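Local coordinates for type II secretion pathway related protein (Escherichia coli, PDB 3SOL) that is the pilotin GspS of the type II secretion system, a lipoprotein-family helper that probably binds secretin subunits and guides them to the outer membrane, at residues T17-L20 against K21-N25; L29-E32 against Q33-L36; T52-D55 against I56-S60; C78-F81 against N82-V86. All coordinates share one frame; numbering follows the deposited sequence.

How the interactions relate
All four contacts are local, each on a helix or at its start, in series along an all-helical chain. Interaction 1 closes helix 5-23; interaction 2 opens helix 32-45, interaction 3 opens helix 53-69, and interaction 4 ends helix 74-84. Interactions 1 and 4, with centres about 10 Å apart, are tied by the Cys24-Cys78 disulfide. Interactions 1 and 2, about 12 Å between centres, meet where Lys21 NZ reaches Pro30 O, and Leu36 of interaction 2 packs on Ile56 of interaction 3. Interactions 3 and 4, centres about 21 Å apart, lie on opposite sides of the chain's centre. The end of helix 5-23 is thus tied to helices 32-45 and 74-84 of this pilotin.

Interaction 1. Residues T17-L20 against K21-N25; sequences TRYL and KMRCN
Leu20 and Tyr19 meet Cys24 and Arg23 in the last turn of helix 5-23. Arg23 CG is anti to its own carbonyl carbon (chi1 -69°) and the chain runs extended to NE, which carries CD over one face of the Tyr19 ring: CD sits 3.7 Å from the ring centroid, 20° off the normal, a CH-pi contact displaced toward the phenol end, where CD comes 3.5 Å from Tyr19 CZ. The guanidinium beyond is turned 34° from the ring plane. Cys24 SG comes instead to the edge of the same ring, 4.3 Å from Tyr19 CD2. Leu20 reaches the cysteine through one methyl, CD2 lying 3.7 Å from Cys24 CB. Backbone hydrogen bonds set the spacing of these residues: Arg23 N donates to Tyr19 O at 2.8 Å, whereas Cys24 N to Leu20 O, 3.1 Å, is weak and bent at the hydrogen as Cys24 leaves helical geometry. The Tyr19 hydroxyl bonds to Glu74 and Lys77, and Arg23 NE to Tyr64 OH. Helix 53-69 packs on Tyr19 through Leu67 and Thr68, helix 74-84 sets Phe81 and Asn82 against Leu20 and supplies Cys78 for the disulfide to Cys24, and Ile35 of helix 32-45 lies against Thr17 and Lys21.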
loop_
_atom_site.group_PDB
_atom_site.type_symbol
_atom_site.label_atom_id
_atom_site.label_comp_id
_atom_site.label_asym_id
_atom_site.label_seq_id
_atom_site.Cartn_x
_atom_site.Cartn_y
_atom_site.Cartn_z
ATOM N N THR A 17 -2.163 2.494 -0.683
ATOM C CA THR A 17 -2.853 2.134 -1.910
ATOM C C THR A 17 -4.325 1.849 -1.605
ATOM O O THR A 17 -5.225 2.267 -2.345
ATOM C CB THR A 17 -2.150 0.918 -2.591
ATOM O OG1 THR A 17 -0.765 1.267 -2.842
ATOM C CG2 THR A 17 -2.808 0.597 -3.881
ATOM N N ARG A 18 -4.584 1.164 -0.489
ATOM C CA ARG A 18 -5.970 0.986 -0.006
ATOM C C ARG A 18 -6.656 2.331 0.286
ATOM O O ARG A 18 -7.830 2.555 -0.046
ATOM C CB ARG A 18 -5.990 0.109 1.220
ATOM C CG ARG A 18 -7.335 -0.050 1.857
ATOM C CD ARG A 18 -7.160 -0.925 3.105
ATOM N NE ARG A 18 -8.412 -1.149 3.801
ATOM C CZ ARG A 18 -8.531 -1.811 4.952
ATOM N NH1 ARG A 18 -7.461 -2.314 5.572
ATOM N NH2 ARG A 18 -9.738 -1.983 5.483
ATOM N N TYR A 19 -5.919 3.234 0.898
ATOM C CA TYR A 19 -6.442 4.573 1.164
ATOM C C TYR A 19 -6.822 5.286 -0.138
ATOM O O TYR A 19 -7.883 5.877 -0.222
ATOM C CB TYR A 19 -5.442 5.395 1.978
ATOM C CG TYR A 19 -6.103 6.364 2.942
ATOM C CD1 TYR A 19 -6.255 6.031 4.271
ATOM C CD2 TYR A 19 -6.583 7.599 2.521
ATOM C CE1 TYR A 19 -6.853 6.891 5.173
ATOM C CE2 TYR A 19 -7.212 8.481 3.429
ATOM C CZ TYR A 19 -7.329 8.105 4.749
ATOM O OH TYR A 19 -7.910 8.907 5.697
ATOM N N LEU A 20 -5.975 5.192 -1.163
ATOM C CA LEU A 20 -6.277 5.803 -2.456
ATOM C C LEU A 20 -7.545 5.243 -3.075
ATOM O O LEU A 20 -8.378 5.996 -3.607
ATOM C CB LEU A 20 -5.098 5.626 -3.424
ATOM C CG LEU A 20 -3.904 6.532 -3.180
ATOM C CD1 LEU A 20 -2.838 6.259 -4.245
ATOM C CD2 LEU A 20 -4.345 8.030 -3.185
ATOM N N LYS A 21 -7.698 3.926 -3.004
ATOM C CA LYS A 21 -8.852 3.263 -3.577
ATOM C C LYS A 21 -10.147 3.587 -2.837
ATOM O O LYS A 21 -11.171 3.817 -3.449
ATOM C CB LYS A 21 -8.634 1.752 -3.581
ATOM C CG LYS A 21 -7.665 1.294 -4.629
ATOM C CD LYS A 21 -7.200 -0.150 -4.376
ATOM C CE LYS A 21 -8.304 -1.152 -4.435
ATOM N NZ LYS A 21 -7.763 -2.510 -4.119
ATOM N N MET A 22 -10.084 3.592 -1.514
ATOM C CA MET A 22 -11.268 3.734 -0.681
ATOM C C MET A 22 -11.686 5.212 -0.540
ATOM O O MET A 22 -12.873 5.522 -0.550
ATOM C CB MET A 22 -11.009 3.128 0.715
ATOM C CG MET A 22 -10.892 1.605 0.726
ATOM S SD MET A 22 -12.495 0.738 0.715
ATOM C CE MET A 22 -13.389 1.689 1.859
ATOM N N ARG A 23 -10.717 6.106 -0.397
ATOM C CA ARG A 23 -11.013 7.481 0.027
ATOM C C ARG A 23 -10.608 8.554 -0.970
ATOM O O ARG A 23 -10.922 9.734 -0.759
ATOM C CB ARG A 23 -10.343 7.717 1.373
ATOM C CG ARG A 23 -11.061 6.865 2.412
ATOM C CD ARG A 23 -10.402 6.803 3.660
ATOM N NE ARG A 23 -11.216 6.009 4.595
ATOM C CZ ARG A 23 -11.994 6.500 5.547
ATOM N NH1 ARG A 23 -12.612 5.659 6.354
ATOM N NH2 ARG A 23 -12.159 7.801 5.700
ATOM N N CYS A 24 -9.921 8.142 -2.038
ATOM C CA CYS A 24 -9.387 9.062 -3.052
ATOM C C CYS A 24 -9.753 8.639 -4.475
ATOM O O CYS A 24 -9.066 8.998 -5.429
ATOM C CB CYS A 24 -7.872 9.194 -2.915
ATOM S SG CYS A 24 -7.311 9.522 -1.232
ATOM N N ASN A 25 -10.822 7.859 -4.612
ATOM C CA ASN A 25 -11.429 7.601 -5.896
ATOM C C ASN A 25 -10.543 6.948 -6.954
ATOM O O ASN A 25 -10.830 7.061 -8.134
ATOM C CB ASN A 25 -12.064 8.889 -6.422
ATOM C CG ASN A 25 -13.273 9.294 -5.623
ATOM O OD1 ASN A 25 -14.154 8.469 -5.378
ATOM N ND2 ASN A 25 -13.317 10.544 -5.188
#

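Interaction 2. Residues L29-E32 against Q33-L36; sequences LPDE and QSIL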
loop_
_atom_site.group_PDB
_atom_site.type_symbol
_atom_site.label_atom_id
_atom_site.label_comp_id
_atom_site.label_asym_id
_atom_site.label_seq_id
_atom_site.Cartn_x
_atom_site.Cartn_y
_atom_site.Cartn_z
ATOM N N LEU A 29 -6.867 1.426 -9.824
ATOM C CA LEU A 29 -5.909 0.554 -9.135
ATOM C C LEU A 29 -6.442 -0.871 -8.969
ATOM O O LEU A 29 -7.646 -1.067 -8.812
ATOM C CB LEU A 29 -5.512 1.177 -7.789
ATOM C CG LEU A 29 -4.835 2.527 -7.958
ATOM C CD1 LEU A 29 -4.473 3.146 -6.600
ATOM C CD2 LEU A 29 -3.598 2.416 -8.898
ATOM N N PRO A 30 -5.550 -1.889 -9.037
ATOM C CA PRO A 30 -6.024 -3.269 -8.922
ATOM C C PRO A 30 -6.595 -3.597 -7.550
ATOM O O PRO A 30 -6.464 -2.812 -6.621
ATOM C CB PRO A 30 -4.766 -4.123 -9.176
ATOM C CG PRO A 30 -3.675 -3.186 -9.502
ATOM C CD PRO A 30 -4.095 -1.801 -9.238
ATOM N N ASP A 31 -7.200 -4.772 -7.434
ATOM C CA ASP A 31 -7.822 -5.193 -6.182
ATOM C C ASP A 31 -6.768 -5.590 -5.137
ATOM O O ASP A 31 -5.573 -5.689 -5.454
ATOM C CB ASP A 31 -8.852 -6.319 -6.409
ATOM C CG ASP A 31 -8.267 -7.555 -7.099
ATOM O OD1 ASP A 31 -7.113 -7.950 -6.806
ATOM O OD2 ASP A 31 -8.986 -8.167 -7.923
ATOM N N GLU A 32 -7.221 -5.794 -3.899
ATOM C CA GLU A 32 -6.319 -6.082 -2.774
ATOM C C GLU A 32 -5.475 -7.325 -3.029
ATOM O O GLU A 32 -4.279 -7.338 -2.721
ATOM C CB GLU A 32 -7.101 -6.258 -1.460
ATOM C CG GLU A 32 -6.181 -6.519 -0.248
ATOM C CD GLU A 32 -6.907 -7.054 0.988
ATOM O OE1 GLU A 32 -6.753 -6.452 2.076
ATOM O OE2 GLU A 32 -7.610 -8.084 0.876
ATOM N N GLN A 33 -6.090 -8.377 -3.570
ATOM C CA GLN A 33 -5.359 -9.594 -3.887
ATOM C C GLN A 33 -4.247 -9.311 -4.888
ATOM O O GLN A 33 -3.125 -9.791 -4.730
ATOM C CB GLN A 33 -6.283 -10.668 -4.467
ATOM C CG GLN A 33 -5.590 -12.004 -4.689
ATOM C CD GLN A 33 -6.458 -13.031 -5.417
ATOM O OE1 GLN A 33 -7.564 -12.719 -5.879
ATOM N NE2 GLN A 33 -5.953 -14.258 -5.530
ATOM N N SER A 34 -4.568 -8.555 -5.933
ATOM C CA SER A 34 -3.561 -8.194 -6.929
ATOM C C SER A 34 -2.427 -7.373 -6.316
ATOM O O SER A 34 -1.253 -7.628 -6.581
ATOM C CB SER A 34 -4.197 -7.433 -8.085
ATOM O OG SER A 34 -5.008 -8.321 -8.835
ATOM N N ILE A 35 -2.792 -6.412 -5.478
ATOM C CA ILE A 35 -1.812 -5.538 -4.811
ATOM C C ILE A 35 -0.880 -6.363 -3.927
ATOM O O ILE A 35 0.347 -6.200 -3.957
ATOM C CB ILE A 35 -2.525 -4.442 -3.960
ATOM C CG1 ILE A 35 -3.295 -3.482 -4.885
ATOM C CG2 ILE A 35 -1.521 -3.681 -3.084
ATOM C CD1 ILE A 35 -4.353 -2.617 -4.171
ATOM N N LEU A 36 -1.458 -7.280 -3.168
ATOM C CA LEU A 36 -0.655 -8.164 -2.308
ATOM C C LEU A 36 0.264 -9.086 -3.114
ATOM O O LEU A 36 1.422 -9.304 -2.721
ATOM C CB LEU A 36 -1.564 -8.948 -1.354
ATOM C CG LEU A 36 -2.163 -8.104 -0.226
ATOM C CD1 LEU A 36 -3.254 -8.861 0.511
ATOM C CD2 LEU A 36 -1.054 -7.683 0.750
HETATM O O HOH W 1 -9.111 -11.085 -7.328
#
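Asp31 O accepts from Ile35 N and Glu32 O from Leu36 N, both at 2.9 Å, as the extended backbone of Leu29-Asp31 turns into the first coil of helix 32-45. The motif is an N-cap, with Asp31 as the capping residue. Its CG stands between the backbone N and the carbonyl carbon (chi1 57°), which swings OD1 back over the start of the helix, 2.8 Å from Ser34 N. That amide meets OD1 nearly along the C-O axis, with an N-H...O angle of 159°. The hydroxyl of Ser34 donates to the same oxygen, OG to OD1 2.9 Å, but from above the carboxylate plane, so two bonds from one residue grip OD1. The negative charge at this helix start would probably be favoured by the helix dipole. With an alanine in place of Ser34 the backbone N-H would probably still reach OD1, but that oxygen is likely to lose its second donor and the carboxylate to be less firmly fixed in its rotation.

Pro30 CB rests 3.5 Å from Ser34 CB, beside the cap. Ile35 sends CG1 and CD1 back toward the carbonyls of Pro30 and Asp31, and packs against Val14 of helix 5-23; Pro30 O itself accepts from Lys21 NZ of that helix. Glu32 CG lies 3.8 Å from Leu36 CD1, the two chains side by side and pointing the same way, with Leu36 leaning on Ile56 of helix 53-69. The outer carboxylate oxygen is not left idle: one water donates to Asp31 OD2 at 3.0 Å and to Gln33 OE1 at 2.7 Å, bridging the two side chains.

Interaction 3. Residues T52-D55 against I56-S60; sequences TQED and IRKHS
Lys58 lies alongside Glu54 one turn further into helix 53-69, and its chain can be followed outward over that residue. CB starts 3.4 Å from Glu54 O, the carbonyl that also accepts from Lys58 N at 2.9 Å. Because CG is anti to the carbonyl carbon of its own residue (chi1 -74°), it heads back over Glu54 O, 3.3 Å away. CD is still near that oxygen, CE has drawn off from it, and the extended chain delivers NZ to 3.8 Å from Glu54 OE1, a long salt bridge at the surface. Glu54 also meets Arg57, whose NH1 comes 3.9 Å from Glu54 CB while the CA of Glu54 lies over a face of the guanidinium. The turn is started by Thr52, the N-cap: its OG1 accepts from Asp55 N at 3.1 Å, and its carbonyl takes Ile56 N. Ile56 bends CG1 and CD1 toward that same carbonyl, with CG1 3.3 Å from Thr52 O. On the buried side of the turn, Ile56 packs on Val14 of helix 5-23, and Ser60 on Val14 and Ser15. Gln53 lies against Asn37 and Asn40 of helix 32-45, and His59 NE2 is hydrogen-bonded to Glu8 of helix 5-23.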
loop_
_atom_site.group_PDB
_atom_site.type_symbol
_atom_site.label_atom_id
_atom_site.label_comp_id
_atom_site.label_asym_id
_atom_site.label_seq_id
_atom_site.Cartn_x
_atom_site.Cartn_y
_atom_site.Cartn_z
ATOM N N THR A 52 5.405 -12.516 4.109
ATOM C CA THR A 52 4.258 -13.203 3.531
ATOM C C THR A 52 3.178 -12.178 3.201
ATOM O O THR A 52 3.187 -11.066 3.741
ATOM C CB THR A 52 3.690 -14.243 4.511
ATOM O OG1 THR A 52 3.278 -13.594 5.717
ATOM C CG2 THR A 52 4.735 -15.289 4.849
ATOM N N GLN A 53 2.251 -12.544 2.315
ATOM C CA GLN A 53 1.108 -11.678 2.035
ATOM C C GLN A 53 0.211 -11.501 3.266
ATOM O O GLN A 53 -0.340 -10.433 3.451
ATOM C CB GLN A 53 0.287 -12.179 0.836
ATOM C CG GLN A 53 1.043 -12.101 -0.487
ATOM C CD GLN A 53 0.251 -12.667 -1.645
ATOM O OE1 GLN A 53 -0.880 -12.262 -1.875
ATOM N NE2 GLN A 53 0.839 -13.611 -2.374
ATOM N N GLU A 54 0.061 -12.523 4.107
ATOM C CA GLU A 54 -0.725 -12.335 5.338
ATOM C C GLU A 54 -0.066 -11.349 6.316
ATOM O O GLU A 54 -0.766 -10.554 6.927
ATOM C CB GLU A 54 -1.024 -13.659 6.040
ATOM C CG GLU A 54 0.163 -14.321 6.656
ATOM C CD GLU A 54 -0.133 -15.754 7.075
ATOM O OE1 GLU A 54 -1.105 -15.951 7.845
ATOM O OE2 GLU A 54 0.603 -16.674 6.627
ATOM N N ASP A 55 1.260 -11.412 6.463
ATOM C CA ASP A 55 2.001 -10.453 7.304
ATOM C C ASP A 55 1.779 -9.032 6.789
ATOM O O ASP A 55 1.436 -8.120 7.559
ATOM C CB ASP A 55 3.517 -10.751 7.313
ATOM C CG ASP A 55 3.901 -11.927 8.217
ATOM O OD1 ASP A 55 2.999 -12.611 8.759
ATOM O OD2 ASP A 55 5.123 -12.172 8.374
ATOM N N ILE A 56 1.974 -8.852 5.483
ATOM C CA ILE A 56 1.805 -7.529 4.840
ATOM C C ILE A 56 0.372 -7.032 5.005
ATOM O O ILE A 56 0.151 -5.854 5.323
ATOM C CB ILE A 56 2.184 -7.563 3.322
ATOM C CG1 ILE A 56 3.685 -7.850 3.139
ATOM C CG2 ILE A 56 1.796 -6.242 2.627
ATOM C CD1 ILE A 56 4.057 -8.437 1.776
ATOM N N ARG A 57 -0.594 -7.928 4.789
ATOM C CA ARG A 57 -2.017 -7.590 4.895
ATOM C C ARG A 57 -2.392 -7.171 6.324
ATOM O O ARG A 57 -3.038 -6.134 6.510
ATOM C CB ARG A 57 -2.896 -8.763 4.433
ATOM C CG ARG A 57 -4.394 -8.432 4.320
ATOM C CD ARG A 57 -5.271 -9.689 4.380
ATOM N NE ARG A 57 -5.209 -10.327 5.702
ATOM C CZ ARG A 57 -4.887 -11.601 5.949
ATOM N NH1 ARG A 57 -4.602 -12.461 4.967
ATOM N NH2 ARG A 57 -4.865 -12.034 7.207
ATOM N N LYS A 58 -1.972 -7.945 7.328
ATOM C CA LYS A 58 -2.347 -7.667 8.725
ATOM C C LYS A 58 -1.791 -6.328 9.215
ATOM O O LYS A 58 -2.520 -5.508 9.803
ATOM C CB LYS A 58 -1.895 -8.806 9.645
ATOM C CG LYS A 58 -2.749 -10.064 9.504
ATOM C CD LYS A 58 -2.184 -11.244 10.286
ATOM C CE LYS A 58 -2.840 -12.558 9.852
ATOM N NZ LYS A 58 -2.420 -13.747 10.670
ATOM N N HIS A 59 -0.511 -6.087 8.941
ATOM C CA HIS A 59 0.118 -4.825 9.324
ATOM C C HIS A 59 -0.502 -3.651 8.557
ATOM O O HIS A 59 -0.693 -2.579 9.117
ATOM C CB HIS A 59 1.632 -4.853 9.083
ATOM C CG HIS A 59 2.388 -3.805 9.851
ATOM N ND1 HIS A 59 2.343 -3.716 11.228
ATOM C CD2 HIS A 59 3.222 -2.819 9.441
ATOM C CE1 HIS A 59 3.101 -2.711 11.631
ATOM N NE2 HIS A 59 3.649 -2.152 10.568
ATOM N N SER A 60 -0.790 -3.864 7.279
ATOM C CA SER A 60 -1.397 -2.830 6.449
ATOM C C SER A 60 -2.747 -2.400 7.032
ATOM O O SER A 60 -3.071 -1.201 7.029
ATOM C CB SER A 60 -1.557 -3.311 5.004
ATOM O OG SER A 60 -2.190 -2.318 4.208
#

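Interaction 4. Residues C78-F81 against N82-V86; sequences CREF and NRRLV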
loop_
_atom_site.group_PDB
_atom_site.type_symbol
_atom_site.label_atom_id
_atom_site.label_comp_id
_atom_site.label_asym_id
_atom_site.label_seq_id
_atom_site.Cartn_x
_atom_site.Cartn_y
_atom_site.Cartn_z
ATOM N N CYS A 78 -4.844 12.388 0.185
ATOM C CA CYS A 78 -4.991 11.930 -1.205
ATOM C C CYS A 78 -3.878 12.478 -2.096
ATOM O O CYS A 78 -3.259 11.731 -2.867
ATOM C CB CYS A 78 -6.343 12.326 -1.762
ATOM S SG CYS A 78 -7.751 11.514 -0.959
ATOM N N ARG A 79 -3.600 13.774 -1.968
ATOM C CA ARG A 79 -2.577 14.394 -2.825
ATOM C C ARG A 79 -1.174 13.860 -2.525
ATOM O O ARG A 79 -0.386 13.642 -3.438
ATOM C CB ARG A 79 -2.632 15.922 -2.708
ATOM C CG ARG A 79 -3.877 16.459 -3.371
ATOM C CD ARG A 79 -4.028 17.946 -3.331
ATOM N NE ARG A 79 -5.186 18.262 -4.170
ATOM C CZ ARG A 79 -5.159 18.530 -5.471
ATOM N NH1 ARG A 79 -4.018 18.633 -6.148
ATOM N NH2 ARG A 79 -6.314 18.726 -6.095
ATOM N N GLU A 80 -0.864 13.655 -1.243
ATOM C CA GLU A 80 0.430 13.102 -0.849
ATOM C C GLU A 80 0.608 11.675 -1.364
ATOM O O GLU A 80 1.658 11.342 -1.941
ATOM C CB GLU A 80 0.599 13.161 0.683
ATOM C CG GLU A 80 0.747 14.579 1.224
ATOM C CD GLU A 80 2.124 15.191 0.982
ATOM O OE1 GLU A 80 2.970 14.607 0.261
ATOM O OE2 GLU A 80 2.368 16.292 1.512
ATOM N N PHE A 81 -0.412 10.830 -1.187
ATOM C CA PHE A 81 -0.314 9.444 -1.638
ATOM C C PHE A 81 -0.304 9.302 -3.154
ATOM O O PHE A 81 0.454 8.489 -3.669
ATOM C CB PHE A 81 -1.433 8.583 -1.062
ATOM C CG PHE A 81 -1.381 8.410 0.431
ATOM C CD1 PHE A 81 -0.195 8.455 1.124
ATOM C CD2 PHE A 81 -2.551 8.164 1.131
ATOM C CE1 PHE A 81 -0.174 8.262 2.506
ATOM C CE2 PHE A 81 -2.548 7.973 2.507
ATOM C CZ PHE A 81 -1.366 8.024 3.193
ATOM N N ASN A 82 -1.105 10.097 -3.864
ATOM C CA ASN A 82 -1.108 10.059 -5.338
ATOM C C ASN A 82 0.256 10.397 -5.923
ATOM O O ASN A 82 0.685 9.770 -6.898
ATOM C CB ASN A 82 -2.192 10.976 -5.958
ATOM C CG ASN A 82 -3.567 10.341 -6.003
ATOM O OD1 ASN A 82 -3.697 9.130 -6.197
ATOM N ND2 ASN A 82 -4.617 11.162 -5.886
ATOM N N ARG A 83 0.940 11.377 -5.324
ATOM C CA ARG A 83 2.293 11.730 -5.739
ATOM C C ARG A 83 3.312 10.643 -5.400
ATOM O O ARG A 83 4.130 10.237 -6.247
ATOM C CB ARG A 83 2.698 13.063 -5.093
ATOM C CG ARG A 83 4.069 13.540 -5.491
ATOM C CD ARG A 83 4.442 14.822 -4.764
ATOM N NE ARG A 83 5.789 15.269 -5.134
ATOM C CZ ARG A 83 6.079 16.393 -5.794
ATOM N NH1 ARG A 83 5.121 17.240 -6.173
ATOM N NH2 ARG A 83 7.346 16.686 -6.061
ATOM N N ARG A 84 3.280 10.176 -4.159
ATOM C CA ARG A 84 4.316 9.279 -3.649
ATOM C C ARG A 84 4.242 7.852 -4.200
ATOM O O ARG A 84 5.281 7.206 -4.347
ATOM C CB ARG A 84 4.255 9.244 -2.126
ATOM C CG ARG A 84 4.588 10.593 -1.507
ATOM C CD ARG A 84 5.882 10.580 -0.723
ATOM N NE ARG A 84 6.229 11.911 -0.200
ATOM C CZ ARG A 84 5.510 12.587 0.705
ATOM N NH1 ARG A 84 4.389 12.075 1.219
ATOM N NH2 ARG A 84 5.914 13.796 1.106
ATOM N N LEU A 85 3.040 7.375 -4.529
ATOM C CA LEU A 85 2.860 5.982 -4.961
ATOM C C LEU A 85 3.088 5.756 -6.473
ATOM O O LEU A 85 2.895 4.645 -6.977
ATOM C CB LEU A 85 1.483 5.470 -4.539
ATOM C CG LEU A 85 1.309 5.209 -3.041
ATOM C CD1 LEU A 85 -0.142 4.886 -2.706
ATOM C CD2 LEU A 85 2.180 4.052 -2.627
ATOM N N VAL A 86 3.526 6.785 -7.185
ATOM C CA VAL A 86 3.669 6.695 -8.631
ATOM C C VAL A 86 4.488 5.462 -9.030
ATOM O O VAL A 86 4.047 4.684 -9.878
ATOM C CB VAL A 86 4.239 8.021 -9.245
ATOM C CG1 VAL A 86 4.657 7.821 -10.691
ATOM C CG2 VAL A 86 3.200 9.139 -9.150
#
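The last turns of helix 74-84 carry an i to i+4 salt bridge between Glu80 and Arg84. Glu80 OE1 lies over one face of the guanidinium, 3.1 Å from Arg84 NH1 and 3.2 Å from NH2, and the carboxylate and guanidinium planes are only 11° apart, so the two charged groups are layered and do not meet edge to edge. Bends in both chains bring this about: Glu80 folds at chi2 (-76°), and Arg84 turns at its own chi2 (-113°), with CG passing 3.1 Å from Glu80 O. A glutamine at Glu80 would probably leave the Arg84 guanidinium without its opposite charge and more ready to swing away from the helix. In the backbone of the same turn, Arg84 N donates to Glu80 O at 3.0 Å.

On another side of the turn, Leu85 N bonds to Phe81 O at 2.9 Å, and Leu85 CD1 touches Phe81 CB at 4.2 Å. Leu85 is the first residue to leave helical geometry and at the same time the N-cap position of helix 86-93, so a single residue separates the two helices. Helix 5-23 takes the inner side: Leu85 packs on its Leu20 and Ala16, while Asn82 OD1 accepts from NH1 of Arg26, which lies just past the end of that helix.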